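PDB 5Y1Z: drebrin from Homo sapiens, which probably binds actin filaments and carries an ADF-homology domain of the cofilin type. Local coordinates for residues Tyr34-Gly39 with Cys98-His103. Sequence-based numbering, arbitrary orientation.
Sequences YTYEDG and CACASH
A buried tyrosine–histidine hydrogen bond, backed by a cysteine sulfur, joins the end of strand 31-36 to the last part of helix 94-101 and the residues after it. Tyr36 OH lies 2.8 Å from His103 ND1, and the angle of 163° makes the bond nearly straight. Tyr36 CZ sits in the plane of the imidazole at its edge. The two rings meet rim to rim, centroids 5.7 Å apart, with planes turned 56° apart and neither ring over the other. Cys100 adds a sulfur-aromatic contact: its SG is 3.6 Å from Tyr36 CE1 and approaches the phenol obliquely, 40° off the ring normal. In this ADF-type fold a mixed sheet is flanked by helices, and here Tyr36 reaches from its strand past strand 65-72, where Tyr67 gives its hydroxyl a second hydrogen-bonding partner. His103 has CG anti to its carbonyl carbon, which tucks the imidazole back against the turn before it, with Ala99 O 3.5 Å above the plane of one face, toward the rim, and Cys100 CA on the same face. That same carbonyl oxygen accepts from Ser102 OG at 2.6 Å and also from Ser102 N. Replacing Tyr36 with a phenylalanine would probably leave His103 ND1 and the Tyr67 hydroxyl without their shared partner, the imidazole losing a restraint on its rotation. Arg96, earlier in the helix, makes a cation-pi contact with the phenol ring.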
loop_
_atom_site.group_PDB
_atom_site.type_symbol
_atom_site.label_atom_id
_atom_site.label_comp_id
_atom_site.label_asym_id
_atom_site.label_seq_id
_atom_site.Cartn_x
_atom_site.Cartn_y
_atom_site.Cartn_z
ATOM N N TYR A 34 19.303 4.641 -1.971
ATOM C CA TYR A 34 18.648 3.485 -1.358
ATOM C C TYR A 34 18.308 2.407 -2.386
ATOM O O TYR A 34 18.224 2.667 -3.588
ATOM C CB TYR A 34 17.353 3.892 -0.634
ATOM C CG TYR A 34 17.471 5.107 0.257
ATOM C CD1 TYR A 34 17.852 4.960 1.588
ATOM C CD2 TYR A 34 17.194 6.390 -0.211
ATOM C CE1 TYR A 34 17.962 6.034 2.429
ATOM C CE2 TYR A 34 17.305 7.492 0.641
ATOM C CZ TYR A 34 17.691 7.293 1.964
ATOM O OH TYR A 34 17.823 8.332 2.852
ATOM N N THR A 35 18.133 1.180 -1.904
ATOM C CA THR A 35 17.852 0.042 -2.776
ATOM C C THR A 35 17.194 -1.052 -1.944
ATOM O O THR A 35 17.129 -0.967 -0.713
ATOM C CB THR A 35 19.117 -0.477 -3.476
ATOM O OG1 THR A 35 18.753 -1.454 -4.464
ATOM C CG2 THR A 35 20.080 -1.101 -2.468
ATOM N N TYR A 36 16.739 -2.105 -2.616
ATOM C CA TYR A 36 16.125 -3.198 -1.876
ATOM C C TYR A 36 17.162 -4.191 -1.364
ATOM O O TYR A 36 18.198 -4.424 -1.992
ATOM C CB TYR A 36 15.092 -3.930 -2.740
ATOM C CG TYR A 36 13.988 -3.036 -3.257
ATOM C CD1 TYR A 36 14.132 -2.322 -4.431
ATOM C CD2 TYR A 36 12.792 -2.900 -2.553
ATOM C CE1 TYR A 36 13.131 -1.493 -4.888
ATOM C CE2 TYR A 36 11.776 -2.071 -3.022
ATOM C CZ TYR A 36 11.964 -1.370 -4.179
ATOM O OH TYR A 36 10.945 -0.566 -4.623
ATOM N N GLU A 37 16.863 -4.779 -0.207
ATOM C CA GLU A 37 17.646 -5.909 0.261
ATOM C C GLU A 37 17.279 -7.150 -0.534
ATOM O O GLU A 37 16.141 -7.310 -0.977
ATOM C CB GLU A 37 17.431 -6.156 1.746
ATOM C CG GLU A 37 18.689 -6.647 2.425
ATOM C CD GLU A 37 18.849 -6.102 3.825
ATOM O OE1 GLU A 37 17.837 -6.071 4.563
ATOM O OE2 GLU A 37 19.991 -5.737 4.194
ATOM N N ASP A 38 18.265 -8.022 -0.732
ATOM C CA ASP A 38 18.100 -9.151 -1.640
ATOM C C ASP A 38 16.931 -10.026 -1.211
ATOM O O ASP A 38 16.758 -10.326 -0.026
ATOM C CB ASP A 38 19.379 -9.976 -1.692
ATOM C CG ASP A 38 20.621 -9.116 -1.856
ATOM O OD1 ASP A 38 20.550 -8.019 -2.481
ATOM O OD2 ASP A 38 21.673 -9.544 -1.333
ATOM N N GLY A 39 16.131 -10.435 -2.190
ATOM C CA GLY A 39 14.969 -11.260 -1.916
ATOM C C GLY A 39 13.995 -10.654 -0.930
ATOM O O GLY A 39 13.429 -11.375 -0.099
ATOM N N CYS A 98 7.856 -3.744 -12.935
ATOM C CA CYS A 98 6.438 -3.467 -12.815
ATOM C C CYS A 98 6.026 -3.400 -11.351
ATOM O O CYS A 98 5.322 -2.468 -10.941
ATOM C CB CYS A 98 5.661 -4.540 -13.573
ATOM S SG CYS A 98 3.968 -4.165 -13.827
ATOM N N ALA A 99 6.491 -4.367 -10.541
ATOM C CA ALA A 99 6.140 -4.386 -9.123
ATOM C C ALA A 99 6.712 -3.179 -8.407
ATOM O O ALA A 99 6.012 -2.524 -7.619
ATOM C CB ALA A 99 6.627 -5.667 -8.463
ATOM N N CYS A 100 7.978 -2.858 -8.683
ATOM C CA CYS A 100 8.604 -1.734 -8.010
ATOM C C CYS A 100 7.974 -0.415 -8.407
ATOM O O CYS A 100 7.978 0.524 -7.610
ATOM C CB CYS A 100 10.095 -1.701 -8.305
ATOM S SG CYS A 100 10.958 -2.959 -7.409
ATOM N N ALA A 101 7.413 -0.330 -9.616
ATOM C CA ALA A 101 6.814 0.920 -10.059
ATOM C C ALA A 101 5.731 1.388 -9.100
ATOM O O ALA A 101 5.581 2.590 -8.867
ATOM C CB ALA A 101 6.238 0.747 -11.463
ATOM N N SER A 102 4.990 0.451 -8.518
ATOM C CA SER A 102 3.955 0.781 -7.562
ATOM C C SER A 102 4.497 1.205 -6.201
ATOM O O SER A 102 3.698 1.585 -5.338
ATOM C CB SER A 102 3.007 -0.412 -7.435
ATOM O OG SER A 102 3.680 -1.532 -6.889
ATOM N N HIS A 103 5.811 1.121 -5.975
ATOM C CA HIS A 103 6.415 1.595 -4.727
ATOM C C HIS A 103 6.847 3.057 -4.770
ATOM O O HIS A 103 6.952 3.690 -3.708
ATOM C CB HIS A 103 7.657 0.755 -4.359
ATOM C CG HIS A 103 7.400 -0.714 -4.304
ATOM N ND1 HIS A 103 8.409 -1.649 -4.385
ATOM C CD2 HIS A 103 6.245 -1.413 -4.187
ATOM C CE1 HIS A 103 7.888 -2.862 -4.319
ATOM N NE2 HIS A 103 6.577 -2.746 -4.194
#